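Local coordinates for V-type ATP synthase alpha chain (Nanoarchaeum equitans Kin4-M, PDB 5BN3), which forms the nucleotide-binding A subunit of an archaeal V-type ATP synthase, built on a P-loop nucleotide-binding core with a helical C-terminal domain, at residues 495-509 and 544-556. Sequence-based numbering, arbitrary orientation.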
loop_
_atom_site.group_PDB
_atom_site.type_symbol
_atom_site.label_atom_id
_atom_site.label_comp_id
_atom_site.label_asym_id
_atom_site.label_seq_id
_atom_site.Cartn_x
_atom_site.Cartn_y
_atom_site.Cartn_z
ATOM N N ASP A 495 38.138 -11.344 -16.222
ATOM C CA ASP A 495 39.506 -11.818 -16.063
ATOM C C ASP A 495 39.732 -12.937 -17.070
ATOM O O ASP A 495 38.883 -13.815 -17.223
ATOM C CB ASP A 495 39.757 -12.326 -14.643
ATOM C CG ASP A 495 41.181 -12.807 -14.441
ATOM O OD1 ASP A 495 42.056 -11.970 -14.130
ATOM O OD2 ASP A 495 41.433 -14.022 -14.593
ATOM N N GLU A 496 40.870 -12.897 -17.757
ATOM C CA GLU A 496 41.163 -13.835 -18.840
ATOM C C GLU A 496 41.162 -15.294 -18.384
ATOM O O GLU A 496 40.817 -16.194 -19.151
ATOM C CB GLU A 496 42.510 -13.482 -19.478
ATOM C CG GLU A 496 42.775 -14.157 -20.815
ATOM C CD GLU A 496 44.098 -13.735 -21.427
ATOM O OE1 GLU A 496 44.963 -13.218 -20.686
ATOM O OE2 GLU A 496 44.271 -13.915 -22.652
ATOM N N ASN A 497 41.543 -15.524 -17.131
ATOM C CA ASN A 497 41.634 -16.881 -16.603
ATOM C C ASN A 497 40.368 -17.364 -15.891
ATOM O O ASN A 497 40.063 -18.554 -15.907
ATOM C CB ASN A 497 42.839 -17.008 -15.663
ATOM C CG ASN A 497 44.165 -16.943 -16.398
ATOM O OD1 ASN A 497 44.280 -17.393 -17.539
ATOM N ND2 ASN A 497 45.176 -16.383 -15.746
ATOM N N ASP A 498 39.635 -16.447 -15.267
ATOM C CA ASP A 498 38.485 -16.836 -14.448
ATOM C C ASP A 498 37.146 -16.780 -15.186
ATOM O O ASP A 498 36.174 -17.396 -14.750
ATOM C CB ASP A 498 38.426 -15.984 -13.176
ATOM C CG ASP A 498 37.573 -16.613 -12.090
ATOM O OD1 ASP A 498 37.383 -17.847 -12.108
ATOM O OD2 ASP A 498 37.100 -15.872 -11.203
ATOM N N SER A 499 37.101 -16.052 -16.300
ATOM C CA SER A 499 35.863 -15.879 -17.066
ATOM C C SER A 499 35.177 -17.203 -17.399
ATOM O O SER A 499 33.976 -17.362 -17.172
ATOM C CB SER A 499 36.140 -15.093 -18.349
ATOM O OG SER A 499 34.953 -14.925 -19.101
ATOM N N TYR A 500 35.950 -18.151 -17.919
ATOM C CA TYR A 500 35.445 -19.489 -18.200
ATOM C C TYR A 500 35.957 -20.488 -17.168
ATOM O O TYR A 500 37.143 -20.497 -16.832
ATOM C CB TYR A 500 35.856 -19.928 -19.607
ATOM C CG TYR A 500 35.527 -21.369 -19.935
ATOM C CD1 TYR A 500 34.235 -21.855 -19.801
ATOM C CD2 TYR A 500 36.507 -22.235 -20.399
ATOM C CE1 TYR A 500 33.927 -23.167 -20.108
ATOM C CE2 TYR A 500 36.209 -23.552 -20.710
ATOM C CZ TYR A 500 34.918 -24.009 -20.562
ATOM O OH TYR A 500 34.610 -25.312 -20.866
ATOM N N SER A 501 35.056 -21.324 -16.663
ATOM C CA SER A 501 35.428 -22.350 -15.695
ATOM C C SER A 501 34.986 -23.726 -16.179
ATOM O O SER A 501 33.827 -24.108 -16.009
ATOM C CB SER A 501 34.819 -22.051 -14.323
ATOM O OG SER A 501 35.326 -22.937 -13.338
ATOM N N PRO A 502 35.914 -24.478 -16.789
ATOM C CA PRO A 502 35.592 -25.838 -17.232
ATOM C C PRO A 502 35.381 -26.743 -16.023
ATOM O O PRO A 502 35.827 -26.395 -14.927
ATOM C CB PRO A 502 36.846 -26.259 -18.005
ATOM C CG PRO A 502 37.948 -25.451 -17.399
ATOM C CD PRO A 502 37.325 -24.129 -17.035
ATOM N N LEU A 503 34.710 -27.874 -16.213
ATOM C CA LEU A 503 34.376 -28.751 -15.094
ATOM C C LEU A 503 35.601 -29.223 -14.313
ATOM O O LEU A 503 35.554 -29.319 -13.090
ATOM C CB LEU A 503 33.531 -29.940 -15.556
ATOM C CG LEU A 503 32.064 -29.612 -15.848
ATOM C CD1 LEU A 503 31.236 -30.873 -16.028
ATOM C CD2 LEU A 503 31.485 -28.757 -14.737
ATOM N N GLU A 504 36.694 -29.498 -15.021
ATOM C CA GLU A 504 37.941 -29.896 -14.378
ATOM C C GLU A 504 38.359 -28.883 -13.314
ATOM O O GLU A 504 38.647 -29.252 -12.176
ATOM C CB GLU A 504 39.036 -30.066 -15.413
ATOM N N LYS A 505 38.380 -27.608 -13.689
ATOM C CA LYS A 505 38.708 -26.533 -12.755
ATOM C C LYS A 505 37.678 -26.443 -11.631
ATOM O O LYS A 505 38.031 -26.297 -10.459
ATOM C CB LYS A 505 38.802 -25.194 -13.494
ATOM C CG LYS A 505 39.224 -24.021 -12.615
ATOM C CD LYS A 505 39.289 -22.725 -13.419
ATOM C CE LYS A 505 39.777 -21.566 -12.566
ATOM N NZ LYS A 505 39.866 -20.298 -13.346
ATOM N N THR A 506 36.403 -26.537 -11.996
ATOM C CA THR A 506 35.319 -26.477 -11.021
ATOM C C THR A 506 35.407 -27.613 -9.998
ATOM O O THR A 506 35.342 -27.371 -8.791
ATOM C CB THR A 506 33.943 -26.518 -11.711
ATOM O OG1 THR A 506 33.853 -25.455 -12.668
ATOM C CG2 THR A 506 32.843 -26.358 -10.687
ATOM N N ILE A 507 35.560 -28.843 -10.486
ATOM C CA ILE A 507 35.661 -30.014 -9.616
ATOM C C ILE A 507 36.899 -29.943 -8.721
ATOM O O ILE A 507 36.818 -30.195 -7.517
ATOM C CB ILE A 507 35.703 -31.333 -10.430
ATOM C CG1 ILE A 507 34.435 -31.504 -11.275
ATOM C CG2 ILE A 507 35.889 -32.526 -9.508
ATOM C CD1 ILE A 507 33.146 -31.318 -10.509
ATOM N N GLU A 508 38.041 -29.599 -9.312
ATOM C CA GLU A 508 39.295 -29.505 -8.565
ATOM C C GLU A 508 39.225 -28.484 -7.438
ATOM O O GLU A 508 39.780 -28.705 -6.362
ATOM C CB GLU A 508 40.463 -29.181 -9.499
ATOM C CG GLU A 508 40.971 -30.379 -10.280
ATOM C CD GLU A 508 41.462 -31.494 -9.377
ATOM O OE1 GLU A 508 42.350 -31.235 -8.537
ATOM O OE2 GLU A 508 40.958 -32.630 -9.503
ATOM N N LEU A 509 38.544 -27.370 -7.691
ATOM C CA LEU A 509 38.326 -26.360 -6.663
ATOM C C LEU A 509 37.514 -26.922 -5.501
ATOM O O LEU A 509 37.835 -26.675 -4.339
ATOM C CB LEU A 509 37.624 -25.132 -7.250
ATOM C CG LEU A 509 38.525 -24.054 -7.852
ATOM C CD1 LEU A 509 37.703 -22.911 -8.427
ATOM C CD2 LEU A 509 39.476 -23.541 -6.791
ATOM N N LEU A 544 43.282 -19.175 -6.397
ATOM C CA LEU A 544 43.392 -20.223 -7.416
ATOM C C LEU A 544 42.676 -19.904 -8.728
ATOM O O LEU A 544 43.246 -20.072 -9.807
ATOM C CB LEU A 544 42.870 -21.555 -6.870
ATOM C CG LEU A 544 43.811 -22.415 -6.026
ATOM C CD1 LEU A 544 43.064 -23.590 -5.422
ATOM C CD2 LEU A 544 44.949 -22.917 -6.887
ATOM N N ARG A 545 41.432 -19.442 -8.628
ATOM C CA ARG A 545 40.586 -19.210 -9.800
ATOM C C ARG A 545 41.163 -18.195 -10.785
ATOM O O ARG A 545 40.790 -18.180 -11.959
ATOM C CB ARG A 545 39.169 -18.795 -9.375
ATOM C CG ARG A 545 39.098 -17.540 -8.503
ATOM C CD ARG A 545 37.662 -17.243 -8.075
ATOM N NE ARG A 545 37.567 -16.098 -7.170
ATOM C CZ ARG A 545 37.253 -14.864 -7.551
ATOM N NH1 ARG A 545 36.995 -14.606 -8.825
ATOM N NH2 ARG A 545 37.193 -13.888 -6.657
ATOM N N TYR A 546 42.080 -17.359 -10.309
ATOM C CA TYR A 546 42.714 -16.360 -11.162
ATOM C C TYR A 546 43.906 -16.907 -11.942
ATOM O O TYR A 546 44.563 -16.168 -12.677
ATOM C CB TYR A 546 43.153 -15.154 -10.330
ATOM C CG TYR A 546 42.023 -14.221 -9.977
ATOM C CD1 TYR A 546 41.443 -13.414 -10.944
ATOM C CD2 TYR A 546 41.543 -14.137 -8.679
ATOM C CE1 TYR A 546 40.413 -12.557 -10.631
ATOM C CE2 TYR A 546 40.512 -13.280 -8.356
ATOM C CZ TYR A 546 39.952 -12.494 -9.338
ATOM O OH TYR A 546 38.925 -11.637 -9.028
ATOM N N LYS A 547 44.190 -18.196 -11.788
ATOM C CA LYS A 547 45.382 -18.766 -12.410
ATOM C C LYS A 547 45.114 -19.462 -13.744
ATOM O O LYS A 547 43.987 -19.878 -14.018
ATOM C CB LYS A 547 46.136 -19.660 -11.418
ATOM C CG LYS A 547 46.801 -18.837 -10.319
ATOM C CD LYS A 547 47.582 -19.670 -9.313
ATOM C CE LYS A 547 48.319 -18.755 -8.338
ATOM N NZ LYS A 547 48.837 -19.466 -7.141
ATOM N N SER A 548 46.162 -19.564 -14.561
ATOM C CA SER A 548 46.059 -20.001 -15.956
ATOM C C SER A 548 45.252 -21.280 -16.151
ATOM O O SER A 548 44.159 -21.249 -16.719
ATOM C CB SER A 548 47.456 -20.180 -16.561
ATOM O OG SER A 548 48.085 -21.353 -16.072
ATOM N N LEU A 549 45.811 -22.383 -15.661
ATOM C CA LEU A 549 45.278 -23.737 -15.787
ATOM C C LEU A 549 46.498 -24.576 -15.494
ATOM O O LEU A 549 46.511 -25.389 -14.568
ATOM C CB LEU A 549 44.795 -24.042 -17.209
ATOM C CG LEU A 549 43.576 -24.958 -17.375
ATOM C CD1 LEU A 549 43.636 -26.166 -16.449
ATOM C CD2 LEU A 549 42.283 -24.186 -17.172
ATOM N N LYS A 550 47.532 -24.350 -16.301
ATOM C CA LYS A 550 48.869 -24.857 -16.034
ATOM C C LYS A 550 49.597 -23.862 -15.140
ATOM O O LYS A 550 50.641 -23.314 -15.502
ATOM C CB LYS A 550 49.630 -25.064 -17.324
ATOM N N GLU A 551 49.005 -23.639 -13.973
ATOM C CA GLU A 551 49.548 -22.828 -12.895
ATOM C C GLU A 551 48.599 -23.135 -11.749
ATOM O O GLU A 551 48.986 -23.178 -10.583
ATOM C CB GLU A 551 49.507 -21.355 -13.248
ATOM N N PHE A 552 47.345 -23.361 -12.127
ATOM C CA PHE A 552 46.291 -23.824 -11.239
ATOM C C PHE A 552 46.622 -25.219 -10.717
ATOM O O PHE A 552 46.635 -25.450 -9.507
ATOM C CB PHE A 552 44.973 -23.847 -12.020
ATOM C CG PHE A 552 43.800 -24.376 -11.244
ATOM C CD1 PHE A 552 43.126 -23.567 -10.344
ATOM C CD2 PHE A 552 43.347 -25.671 -11.446
ATOM C CE1 PHE A 552 42.036 -24.048 -9.639
ATOM C CE2 PHE A 552 42.256 -26.157 -10.748
ATOM C CZ PHE A 552 41.601 -25.346 -9.841
ATOM N N ARG A 553 46.891 -26.142 -11.638
ATOM C CA ARG A 553 47.228 -27.521 -11.287
ATOM C C ARG A 553 48.490 -27.597 -10.432
ATOM O O ARG A 553 48.582 -28.416 -9.519
ATOM C CB ARG A 553 47.418 -28.372 -12.548
ATOM C CG ARG A 553 46.208 -28.440 -13.469
ATOM C CD ARG A 553 46.395 -29.504 -14.545
ATOM N NE ARG A 553 45.270 -29.559 -15.477
ATOM C CZ ARG A 553 45.342 -29.210 -16.759
ATOM N NH1 ARG A 553 46.488 -28.784 -17.270
ATOM N NH2 ARG A 553 44.268 -29.292 -17.531
ATOM N N GLU A 554 49.460 -26.744 -10.742
ATOM C CA GLU A 554 50.716 -26.700 -10.001
ATOM C C GLU A 554 50.495 -26.182 -8.586
ATOM O O GLU A 554 51.052 -26.715 -7.627
ATOM C CB GLU A 554 51.730 -25.807 -10.721
ATOM C CG GLU A 554 52.178 -26.306 -12.089
ATOM C CD GLU A 554 51.189 -26.003 -13.203
ATOM O OE1 GLU A 554 51.645 -25.780 -14.344
ATOM O OE2 GLU A 554 49.965 -25.998 -12.952
ATOM N N GLU A 555 49.681 -25.139 -8.462
ATOM C CA GLU A 555 49.392 -24.542 -7.164
ATOM C C GLU A 555 48.607 -25.494 -6.259
ATOM O O GLU A 555 48.786 -25.491 -5.040
ATOM C CB GLU A 555 48.629 -23.226 -7.335
ATOM C CG GLU A 555 48.429 -22.460 -6.043
ATOM C CD GLU A 555 49.730 -21.931 -5.476
ATOM O OE1 GLU A 555 50.647 -21.631 -6.268
ATOM O OE2 GLU A 555 49.837 -21.811 -4.237
ATOM N N ILE A 556 47.742 -26.304 -6.860
ATOM C CA ILE A 556 46.971 -27.295 -6.114
ATOM C C ILE A 556 47.892 -28.351 -5.517
ATOM O O ILE A 556 47.760 -28.710 -4.343
ATOM C CB ILE A 556 45.905 -27.967 -7.000
ATOM C CG1 ILE A 556 44.672 -27.070 -7.107
ATOM C CG2 ILE A 556 45.495 -29.313 -6.436
ATOM C CD1 ILE A 556 43.558 -27.671 -7.929
HETATM O O HOH W 1 44.252 -13.619 -13.842
HETATM O O HOH W 2 41.972 -21.194 -15.173
#
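Helices 503-509 and 552-556 run nearly parallel, their axes 11.6 Å apart and 17° askew, while the chain leading into each draws close enough to bring the CA atoms of Asp-498 and Tyr-546 within 5.4 Å. Phe-552 fills the interval between the helices, its flat apolar ring offering both a face and an edge: CG of Lys-505 makes a CH-pi contact over one face, 4.1 Å from the centroid, and CD2 of Leu-509 and CB of Glu-508 meet the edge. Leu-544 and Ile-556 extend this apolar patch, the former by laying CD1 against Leu-509 CD2 at 3.8 Å. Lysine suits its place because its methylenes can lie on the ring while the ammonium reaches a carbonyl beyond it. Fully extended from a CG anti to the backbone N (chi1 -177°), it delivers NZ to Arg-545 O at 2.7 Å, with a water linking NZ to Lys-547 O. Segment 495-509 falls in the C-terminal domain of the A subunit, and 544-556 packs on it among helices; the Asp-498 side chain lies about 8 Å from the bound ADP, whose pocket includes Asp-492. Arg-545, long enough to span the gap, forms a salt bridge from NH1 to Asp-498 OD2 (2.7 Å), the oxygen lying nearly in the guanidinium plane although the carboxylate is turned 47° from it. A carboxylate can serve several donors: OD2 also accepts from Asp-492 N, and with Arg-545, Arg-205 and, at long range, Lys-505 around it, the aspartate would probably stay ionised. Asn-497, whose amide supplies an N-H for a backbone carbonyl, donates from ND2 to Tyr-546 O at 3.1 Å, from above the carbonyl plane. Asp-495, whose OD2 closes an Asx turn, sets its carboxylate almost perpendicular to the Tyr-546 ring, at the ring's edge.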